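Local atomic coordinates of ThiJ/pfpI family protein (Bacillus anthracis, PDB entry 3EFE), a protein that is of unknown function but belongs to the DJ-1/PfpI family, whose members include chaperones, proteases and glyoxalase-like enzymes. Residues Leu95-Ile98 and Gly99-Leu102; Val108-Cys112 and Gly113-Ala117; Asn132-Glu135 and Tyr136-Val140; Leu170-Ala173 and Met174-Lys178. All coordinates share one frame; numbering follows the deposited sequence.

Interaction 1: Leu95-Ile98 and Gly99-Leu102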
loop_
_atom_site.group_PDB
_atom_site.type_symbol
_atom_site.label_atom_id
_atom_site.label_comp_id
_atom_site.label_asym_id
_atom_site.label_seq_id
_atom_site.Cartn_x
_atom_site.Cartn_y
_atom_site.Cartn_z
ATOM N N LEU D 95 0.337 2.759 23.401
ATOM C CA LEU D 95 1.778 2.915 23.519
ATOM C C LEU D 95 2.220 2.352 24.871
ATOM O O LEU D 95 3.359 1.866 25.005
ATOM C CB LEU D 95 2.121 4.381 23.302
ATOM C CG LEU D 95 3.096 4.930 22.235
ATOM C CD1 LEU D 95 3.410 4.080 21.042
ATOM C CD2 LEU D 95 2.614 6.307 21.821
ATOM N N GLU D 96 1.304 2.316 25.849
ATOM C CA GLU D 96 1.615 1.753 27.169
ATOM C C GLU D 96 1.614 0.256 27.082
ATOM O O GLU D 96 2.569 -0.404 27.539
ATOM C CB GLU D 96 0.677 2.306 28.245
ATOM C CG GLU D 96 0.961 3.869 28.449
ATOM C CD GLU D 96 0.038 4.641 29.472
ATOM O OE1 GLU D 96 -1.007 4.075 29.956
ATOM O OE2 GLU D 96 0.339 5.844 29.738
ATOM N N ARG D 97 0.577 -0.250 26.412
ATOM C CA ARG D 97 0.321 -1.675 26.158
ATOM C C ARG D 97 1.395 -2.293 25.348
ATOM O O ARG D 97 1.567 -3.465 25.422
ATOM C CB ARG D 97 -0.964 -1.860 25.339
ATOM C CG ARG D 97 -2.263 -1.309 25.937
ATOM C CD ARG D 97 -3.030 -2.296 26.810
ATOM N NE ARG D 97 -2.933 -3.661 26.304
ATOM C CZ ARG D 97 -3.842 -4.323 25.575
ATOM N NH1 ARG D 97 -5.028 -3.823 25.266
ATOM N NH2 ARG D 97 -3.543 -5.549 25.188
ATOM N N ILE D 98 2.065 -1.498 24.525
ATOM C CA ILE D 98 3.114 -1.991 23.632
ATOM C C ILE D 98 4.295 -2.399 24.483
ATOM O O ILE D 98 5.062 -3.324 24.127
ATOM C CB ILE D 98 3.557 -0.910 22.542
ATOM C CG1 ILE D 98 2.561 -0.864 21.380
ATOM C CG2 ILE D 98 4.950 -1.206 21.981
ATOM C CD1 ILE D 98 2.322 0.566 20.735
ATOM N N GLY D 99 4.459 -1.679 25.592
ATOM C CA GLY D 99 5.530 -1.942 26.525
ATOM C C GLY D 99 5.409 -3.315 27.095
ATOM O O GLY D 99 6.414 -4.012 27.184
ATOM N N GLN D 100 4.179 -3.685 27.477
ATOM C CA GLN D 100 3.873 -5.014 28.057
ATOM C C GLN D 100 3.937 -6.071 26.965
ATOM O O GLN D 100 4.546 -7.121 27.160
ATOM C CB GLN D 100 2.445 -5.095 28.651
ATOM C CG GLN D 100 1.989 -3.915 29.553
ATOM C CD GLN D 100 0.440 -3.814 29.667
ATOM O OE1 GLN D 100 -0.123 -2.718 29.947
ATOM N NE2 GLN D 100 -0.258 -4.953 29.415
ATOM N N ALA D 101 3.264 -5.800 25.835
ATOM C CA ALA D 101 3.336 -6.690 24.676
ATOM C C ALA D 101 4.766 -7.085 24.441
ATOM O O ALA D 101 5.038 -8.229 24.266
ATOM C CB ALA D 101 2.761 -6.039 23.422
ATOM N N LEU D 102 5.688 -6.134 24.433
ATOM C CA LEU D 102 7.064 -6.447 24.052
ATOM C C LEU D 102 7.637 -7.459 25.007
ATOM O O LEU D 102 8.334 -8.320 24.549
ATOM C CB LEU D 102 7.981 -5.190 23.970
ATOM C CG LEU D 102 7.913 -4.387 22.665
ATOM C CD1 LEU D 102 8.277 -2.891 22.890
ATOM C CD2 LEU D 102 8.792 -5.042 21.642
#

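Interaction 2: Val108-Cys112 and Gly113-Ala117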
loop_
_atom_site.group_PDB
_atom_site.type_symbol
_atom_site.label_atom_id
_atom_site.label_comp_id
_atom_site.label_asym_id
_atom_site.label_seq_id
_atom_site.Cartn_x
_atom_site.Cartn_y
_atom_site.Cartn_z
ATOM N N VAL D 108 6.400 -6.867 17.545
ATOM C CA VAL D 108 5.876 -5.541 17.176
ATOM C C VAL D 108 6.651 -4.964 16.003
ATOM O O VAL D 108 7.871 -4.966 15.978
ATOM C CB VAL D 108 5.615 -4.517 18.389
ATOM C CG1 VAL D 108 6.005 -5.101 19.702
ATOM C CG2 VAL D 108 6.148 -3.095 18.083
ATOM N N ALA D 109 5.893 -4.553 14.997
ATOM C CA ALA D 109 6.420 -4.089 13.718
ATOM C C ALA D 109 5.930 -2.654 13.580
ATOM O O ALA D 109 4.700 -2.471 13.454
ATOM C CB ALA D 109 5.871 -4.950 12.576
ATOM N N ALA D 110 6.877 -1.683 13.653
ATOM C CA ALA D 110 6.634 -0.209 13.605
ATOM C C ALA D 110 7.291 0.389 12.389
ATOM O O ALA D 110 8.429 0.114 12.098
ATOM C CB ALA D 110 7.218 0.484 14.826
ATOM N N ILE D 111 6.593 1.222 11.663
ATOM C CA ILE D 111 7.152 1.794 10.432
ATOM C C ILE D 111 6.922 3.303 10.584
ATOM O O ILE D 111 5.911 3.747 11.112
ATOM C CB ILE D 111 6.554 1.181 9.123
ATOM C CG1 ILE D 111 7.230 1.770 7.904
ATOM C CG2 ILE D 111 4.935 1.312 9.037
ATOM C CD1 ILE D 111 7.199 0.914 6.716
ATOM N N CYS D 112 7.951 4.054 10.243
ATOM C CA CYS D 112 7.848 5.454 9.971
ATOM C C CYS D 112 7.593 6.229 11.262
ATOM O O CYS D 112 8.310 6.031 12.199
ATOM C CB CYS D 112 6.839 5.693 8.857
ATOM S SG CYS D 112 6.815 7.464 8.225
ATOM N N GLY D 113 6.582 7.065 11.349
ATOM C CA GLY D 113 6.355 7.806 12.602
ATOM C C GLY D 113 5.996 6.933 13.788
ATOM O O GLY D 113 6.130 7.376 14.902
ATOM N N ALA D 114 5.517 5.682 13.579
ATOM C CA ALA D 114 5.314 4.776 14.746
ATOM C C ALA D 114 6.648 4.469 15.497
ATOM O O ALA D 114 6.691 4.285 16.685
ATOM C CB ALA D 114 4.575 3.525 14.336
ATOM N N THR D 115 7.716 4.403 14.748
ATOM C CA THR D 115 9.105 4.281 15.217
ATOM C C THR D 115 9.545 5.371 16.226
ATOM O O THR D 115 10.124 5.064 17.286
ATOM C CB THR D 115 9.923 4.353 13.934
ATOM O OG1 THR D 115 10.229 3.033 13.483
ATOM C CG2 THR D 115 10.999 5.131 14.039
ATOM N N ASP D 116 9.215 6.618 15.904
ATOM C CA ASP D 116 9.302 7.729 16.834
ATOM C C ASP D 116 8.349 7.633 18.044
ATOM O O ASP D 116 8.763 7.978 19.155
ATOM C CB ASP D 116 9.146 9.050 16.078
ATOM C CG ASP D 116 10.368 9.355 15.208
ATOM O OD1 ASP D 116 11.395 8.659 15.425
ATOM O OD2 ASP D 116 10.350 10.279 14.357
ATOM N N ALA D 117 7.128 7.112 17.894
ATOM C CA ALA D 117 6.284 6.869 19.112
ATOM C C ALA D 117 7.010 5.984 20.144
ATOM O O ALA D 117 7.041 6.284 21.360
ATOM C CB ALA D 117 4.993 6.258 18.758
HETATM O O HOH W 1 10.473 8.211 11.780
#

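Interaction 3: Asn132-Glu135 and Tyr136-Val140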
loop_
_atom_site.group_PDB
_atom_site.type_symbol
_atom_site.label_atom_id
_atom_site.label_comp_id
_atom_site.label_asym_id
_atom_site.label_seq_id
_atom_site.Cartn_x
_atom_site.Cartn_y
_atom_site.Cartn_z
ATOM N N ASN D 132 12.983 7.052 10.164
ATOM C CA ASN D 132 13.172 7.876 8.992
ATOM C C ASN D 132 14.484 8.614 8.992
ATOM O O ASN D 132 15.139 8.680 7.989
ATOM C CB ASN D 132 11.972 8.828 8.817
ATOM C CG ASN D 132 10.716 8.075 8.384
ATOM O OD1 ASN D 132 10.801 7.118 7.595
ATOM N ND2 ASN D 132 9.526 8.525 8.868
ATOM N N ASN D 133 14.850 9.186 10.126
ATOM C CA ASN D 133 16.050 10.018 10.229
ATOM C C ASN D 133 16.438 10.135 11.711
ATOM O O ASN D 133 15.605 10.543 12.550
ATOM C CB ASN D 133 15.734 11.430 9.676
ATOM C CG ASN D 133 16.920 12.377 9.791
ATOM O OD1 ASN D 133 16.957 13.237 10.684
ATOM N ND2 ASN D 133 17.924 12.195 8.896
ATOM N N LEU D 134 17.673 9.773 12.018
ATOM C CA LEU D 134 18.196 9.892 13.366
ATOM C C LEU D 134 18.064 11.304 13.987
ATOM O O LEU D 134 17.506 11.449 15.103
ATOM C CB LEU D 134 19.664 9.562 13.318
ATOM C CG LEU D 134 20.423 9.557 14.648
ATOM C CD1 LEU D 134 19.691 8.683 15.710
ATOM C CD2 LEU D 134 21.759 9.038 14.280
ATOM N N GLU D 135 18.485 12.330 13.238
ATOM C CA GLU D 135 18.448 13.716 13.776
ATOM C C GLU D 135 17.077 14.189 14.093
ATOM O O GLU D 135 16.864 14.806 15.132
ATOM C CB GLU D 135 19.264 14.680 12.917
ATOM C CG GLU D 135 20.748 14.193 12.865
ATOM C CD GLU D 135 21.411 14.148 14.293
ATOM O OE1 GLU D 135 22.374 13.350 14.486
ATOM O OE2 GLU D 135 20.982 14.925 15.230
ATOM N N TYR D 136 16.112 13.832 13.250
ATOM C CA TYR D 136 14.762 14.229 13.499
ATOM C C TYR D 136 14.233 13.435 14.690
ATOM O O TYR D 136 13.534 13.982 15.504
ATOM C CB TYR D 136 13.927 14.056 12.223
ATOM C CG TYR D 136 12.501 14.541 12.362
ATOM C CD1 TYR D 136 12.206 15.903 12.468
ATOM C CD2 TYR D 136 11.429 13.633 12.428
ATOM C CE1 TYR D 136 10.865 16.352 12.625
ATOM C CE2 TYR D 136 10.118 14.052 12.590
ATOM C CZ TYR D 136 9.829 15.416 12.661
ATOM O OH TYR D 136 8.514 15.811 12.845
ATOM N N THR D 137 14.588 12.155 14.813
ATOM C CA THR D 137 14.070 11.344 15.898
ATOM C C THR D 137 14.598 11.927 17.214
ATOM O O THR D 137 13.844 12.019 18.152
ATOM C CB THR D 137 14.506 9.812 15.779
ATOM O OG1 THR D 137 13.989 9.227 14.575
ATOM C CG2 THR D 137 14.077 8.983 16.998
ATOM N N LYS D 138 15.883 12.290 17.286
ATOM C CA LYS D 138 16.404 12.876 18.502
ATOM C C LYS D 138 15.685 14.194 18.836
ATOM O O LYS D 138 15.229 14.346 19.950
ATOM C CB LYS D 138 17.933 13.105 18.464
ATOM C CG LYS D 138 18.672 11.931 17.930
ATOM C CD LYS D 138 20.071 11.924 18.377
ATOM C CE LYS D 138 20.957 12.704 17.435
ATOM N NZ LYS D 138 22.172 13.203 18.081
ATOM N N MET D 139 15.519 15.109 17.874
ATOM C CA MET D 139 14.844 16.379 18.159
ATOM C C MET D 139 13.487 16.120 18.702
ATOM O O MET D 139 13.028 16.806 19.611
ATOM C CB MET D 139 14.665 17.236 16.924
ATOM C CG MET D 139 13.666 18.511 17.161
ATOM S SD MET D 139 13.478 19.319 15.617
ATOM C CE MET D 139 12.469 18.290 14.704
ATOM N N VAL D 140 12.773 15.114 18.136
ATOM C CA VAL D 140 11.320 14.991 18.328
ATOM C C VAL D 140 10.976 14.062 19.516
ATOM O O VAL D 140 9.834 14.080 19.973
ATOM C CB VAL D 140 10.694 14.653 16.916
ATOM C CG1 VAL D 140 9.288 14.389 16.946
ATOM C CG2 VAL D 140 11.063 15.732 15.960
#

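Interaction 4: Leu170-Ala173 and Met174-Lys178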
loop_
_atom_site.group_PDB
_atom_site.type_symbol
_atom_site.label_atom_id
_atom_site.label_comp_id
_atom_site.label_asym_id
_atom_site.label_seq_id
_atom_site.Cartn_x
_atom_site.Cartn_y
_atom_site.Cartn_z
ATOM N N LEU D 170 8.456 -2.590 1.444
ATOM C CA LEU D 170 8.767 -3.969 0.982
ATOM C C LEU D 170 9.739 -4.606 1.895
ATOM O O LEU D 170 9.614 -5.817 2.206
ATOM C CB LEU D 170 9.470 -3.961 -0.360
ATOM C CG LEU D 170 8.879 -4.445 -1.679
ATOM C CD1 LEU D 170 9.999 -4.602 -2.780
ATOM C CD2 LEU D 170 8.077 -5.746 -1.473
ATOM N N GLU D 171 10.787 -3.839 2.236
ATOM C CA GLU D 171 11.791 -4.270 3.198
ATOM C C GLU D 171 11.170 -4.534 4.590
ATOM O O GLU D 171 11.514 -5.526 5.255
ATOM C CB GLU D 171 12.924 -3.199 3.357
ATOM C CG GLU D 171 13.886 -3.182 2.257
ATOM C CD GLU D 171 13.347 -2.521 0.998
ATOM O OE1 GLU D 171 12.301 -1.752 1.019
ATOM O OE2 GLU D 171 14.034 -2.772 -0.030
ATOM N N PHE D 172 10.327 -3.590 5.032
ATOM C CA PHE D 172 9.517 -3.744 6.233
ATOM C C PHE D 172 8.740 -5.061 6.194
ATOM O O PHE D 172 8.796 -5.839 7.138
ATOM C CB PHE D 172 8.601 -2.544 6.393
ATOM C CG PHE D 172 7.682 -2.574 7.634
ATOM C CD1 PHE D 172 8.217 -2.613 8.929
ATOM C CD2 PHE D 172 6.307 -2.538 7.495
ATOM C CE1 PHE D 172 7.388 -2.582 10.021
ATOM C CE2 PHE D 172 5.470 -2.562 8.607
ATOM C CZ PHE D 172 6.011 -2.505 9.867
ATOM N N ALA D 173 8.045 -5.308 5.103
ATOM C CA ALA D 173 7.160 -6.496 4.937
ATOM C C ALA D 173 7.994 -7.772 4.931
ATOM O O ALA D 173 7.642 -8.765 5.539
ATOM C CB ALA D 173 6.319 -6.372 3.639
ATOM N N MET D 174 9.137 -7.698 4.268
ATOM C CA MET D 174 10.066 -8.786 4.186
ATOM C C MET D 174 10.602 -9.201 5.524
ATOM O O MET D 174 10.686 -10.374 5.809
ATOM C CB MET D 174 11.212 -8.421 3.228
ATOM C CG MET D 174 12.051 -9.653 2.771
ATOM S SD MET D 174 13.709 -9.565 3.375
ATOM C CE MET D 174 13.552 -9.632 5.117
ATOM N N GLU D 175 10.997 -8.243 6.345
ATOM C CA GLU D 175 11.519 -8.524 7.675
ATOM C C GLU D 175 10.449 -9.061 8.588
ATOM O O GLU D 175 10.737 -9.952 9.356
ATOM C CB GLU D 175 12.152 -7.222 8.337
ATOM C CG GLU D 175 13.439 -6.641 7.655
ATOM C CD GLU D 175 14.628 -7.578 7.725
ATOM O OE1 GLU D 175 14.536 -8.611 8.439
ATOM O OE2 GLU D 175 15.645 -7.305 7.027
ATOM N N VAL D 176 9.225 -8.537 8.543
ATOM C CA VAL D 176 8.151 -9.087 9.390
ATOM C C VAL D 176 7.866 -10.504 8.989
ATOM O O VAL D 176 7.773 -11.394 9.840
ATOM C CB VAL D 176 6.837 -8.267 9.341
ATOM C CG1 VAL D 176 5.730 -8.931 10.180
ATOM C CG2 VAL D 176 7.099 -6.920 9.841
ATOM N N LEU D 177 7.798 -10.717 7.682
ATOM C CA LEU D 177 7.407 -12.008 7.098
ATOM C C LEU D 177 8.387 -13.098 7.519
ATOM O O LEU D 177 7.980 -14.196 7.864
ATOM C CB LEU D 177 7.321 -11.897 5.571
ATOM C CG LEU D 177 5.962 -11.773 4.828
ATOM C CD1 LEU D 177 4.678 -11.689 5.668
ATOM C CD2 LEU D 177 5.991 -10.731 3.750
ATOM N N LYS D 178 9.671 -12.746 7.475
ATOM C CA LYS D 178 10.771 -13.552 7.896
ATOM C C LYS D 178 10.756 -13.788 9.395
ATOM O O LYS D 178 10.898 -14.880 9.806
ATOM C CB LYS D 178 12.047 -12.849 7.520
ATOM C CG LYS D 178 13.324 -13.633 7.694
ATOM C CD LYS D 178 14.368 -12.784 6.952
ATOM C CE LYS D 178 15.756 -13.356 6.981
ATOM N NZ LYS D 178 16.369 -13.211 8.384
#

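Interaction 1: Leu95-Ile98 and Gly99-Leu102
Ile98 and Leu102 run alongside each other, one turn apart. Ile98 CG2 meets Leu102 CD1 at 3.8 Å. This branch of Ile98 is anti to its own N and sits beside the carbonyl carbon (chi1 to CG1 -80°), which puts CG2 against the next turn. The backbone ties the same pair: Leu102 N donates to Ile98 O at 2.9 Å. Arg97 O takes a straighter bond from Ala101 N, also 2.9 Å long, with an N-H...O angle of 172°. Helix 92-104 is the crossover helix of a beta-alpha-beta unit between strands 77-80 and 107-111. Ile98 faces the sheet here and packs on Leu78 and Leu80. At Gly99 the bond is to the residue three back: its N donates to Glu96 O at 3.0 Å, coming from above the carbonyl plane, while Leu95 O lies 3.8 Å from Gly99 N and accepts instead from Tyr123 OH. On the outer side Gln100 reaches back along Arg97, with OE1 4.3 Å from Arg97 CD, and its NE2 lies obliquely to the guanidinium. Arg97 NH2 is bonded to Cys70 O, and NH1 more weakly to Leu67 O.

Interaction 2: Val108-Cys112 and Gly113-Ala117
Gly113 follows directly on Cys112, and Gly113 N lies 3.2 Å from Cys112 SG. The sulfur is anti to its own N (chi1 -171°) and beside the carbonyl carbon, which places it close to the amide that follows. Ala114 N donates to Ile111 O at 3.2 Å, from above the carbonyl plane. Its CB packs on Ala110 CB at 4.1 Å, closing strand 107-111 against the helix. The chain bends sharply between the two. Cys112 has phi 71° and psi -127°, the strained backbone of a nucleophile elbow. This strand-cysteine-helix turn is characteristic of the DJ-1/PfpI family, and the position of Cys112 is consistent with the reactive cysteine of its relatives. Thr115 N gives a weak bond to Cys112 O at 3.1 Å. Thr115 CG2 lies 3.4 Å from the same oxygen, while the buried Thr115 OG1 has no polar partner in the model. Asp116 extends the contact through a water molecule, with weak bonds to its OD2 and to Cys112 O. The other carboxylate oxygen, Asp116 OD1, is hydrogen-bonded to Thr137 OG1. Ala117 N returns to Gly113 O at 3.2 Å within helix 113-119.

Interaction 3: Asn132-Glu135 and Tyr136-Val140
Asn133 OD1 accepts from Tyr136 N at 2.8 Å, with an N-H...O angle of 148°. The donor stands only slightly tilted from the amide carbonyl plane. Asn133 CG is anti to the backbone N (chi1 178°) and beside the carbonyl carbon, which lets the amide fold over the start of the helix. The main-chain oxygen of the same residue is used as well. Thr137 N donates to Asn133 O at 3.0 Å. Thr137 OG1 also approaches that oxygen at 2.9 Å, but where its one proton goes is not settled. Ser131 OG, just before the segment, is hydrogen-bonded to the same hydroxyl. Asn133 is thus the N-cap of helix 134-140, a short surface helix that lies against helix 113-119 and follows it in the chain. Further along, Lys138 N donates to Leu134 O at 2.8 Å. Met139 N reaches Glu135 O in the same i to i+4 pattern. Outside the backbone, Glu135 and Lys138 run side by side. Glu135 OE2 forms a long salt bridge with Lys138 NZ at 3.5 Å. The ammonium has a second carboxylate partner, Glu147. The aliphatic part of Lys138 rests on Leu134, with CG 4.1 Å from Leu134 CD1. Tyr136 and Asn133 cross at about a right angle, their ring and amide planes 46° apart. Val140 CG2 sits over one face of the Tyr136 ring, nearer its edge than its centre, 3.4 Å from the plane.

Interaction 4: Leu170-Ala173 and Met174-Lys178
Leu170 O accepts from Met174 N at 2.8 Å. This bond opens a regular run of i to i+4 bonds in helix 169-179, one of the helices that flank the central mixed sheet of the DJ-1/PfpI fold. Glu175 N follows on Glu171 O at 3.0 Å, and Val176 N on Phe172 O at 3.1 Å. Leu177 N bonds to Ala173 O at 2.9 Å, and the pattern continues with Lys178 N on Met174 O. The side chains sort by face. Phe172 and Val176 turn to strand 107-111, where both touch Ala109, and to Leu24 of helix 18-30. Leu177 reaches helices 18-30 and 185-197. The Glu171 carboxylate finds its partners outside the two segments: its OE2 is held by Tyr192 OH and by a salt bridge to Lys196 NZ. The Glu171 side chain also packs on His198 of the second subunit. Glu175 CG lies beside its own N (chi1 -66°), which brings it to 3.3 Å from Glu171 O, the same oxygen that its N uses. Met174 CB comes to 3.2 Å from Leu170 O, also the acceptor of its own N. Between turns the apolar contacts are loose. Ala173 CB stands 4.4 Å from Leu177 CD2. Val176 CG2, on the branch anti to its carbonyl carbon, lies over one face of the Phe172 ring, 4.4 Å from CE1.

How the interactions relate
Interactions 1 and 4 are buried helix turns, held by backbone bonds and apolar packing. Interaction 3 is a surface helix start and adds a cap and a long salt bridge to its backbone bonds. Interaction 2 is partly buried and links the others. Its strand carries helices on both faces: Val108 CG1 meets Leu102 CD2 of interaction 1 at 3.4 Å, while Ala109 CB meets Val176 CG2 of interaction 4 at 3.6 Å. Its helix and turn reach interaction 3, where Cys112 SG lies 3.0 Å from Asn132 ND2. Interactions 1, 3 and 4 do not touch one another; the centres of 3 and 4 are about 23 Å apart.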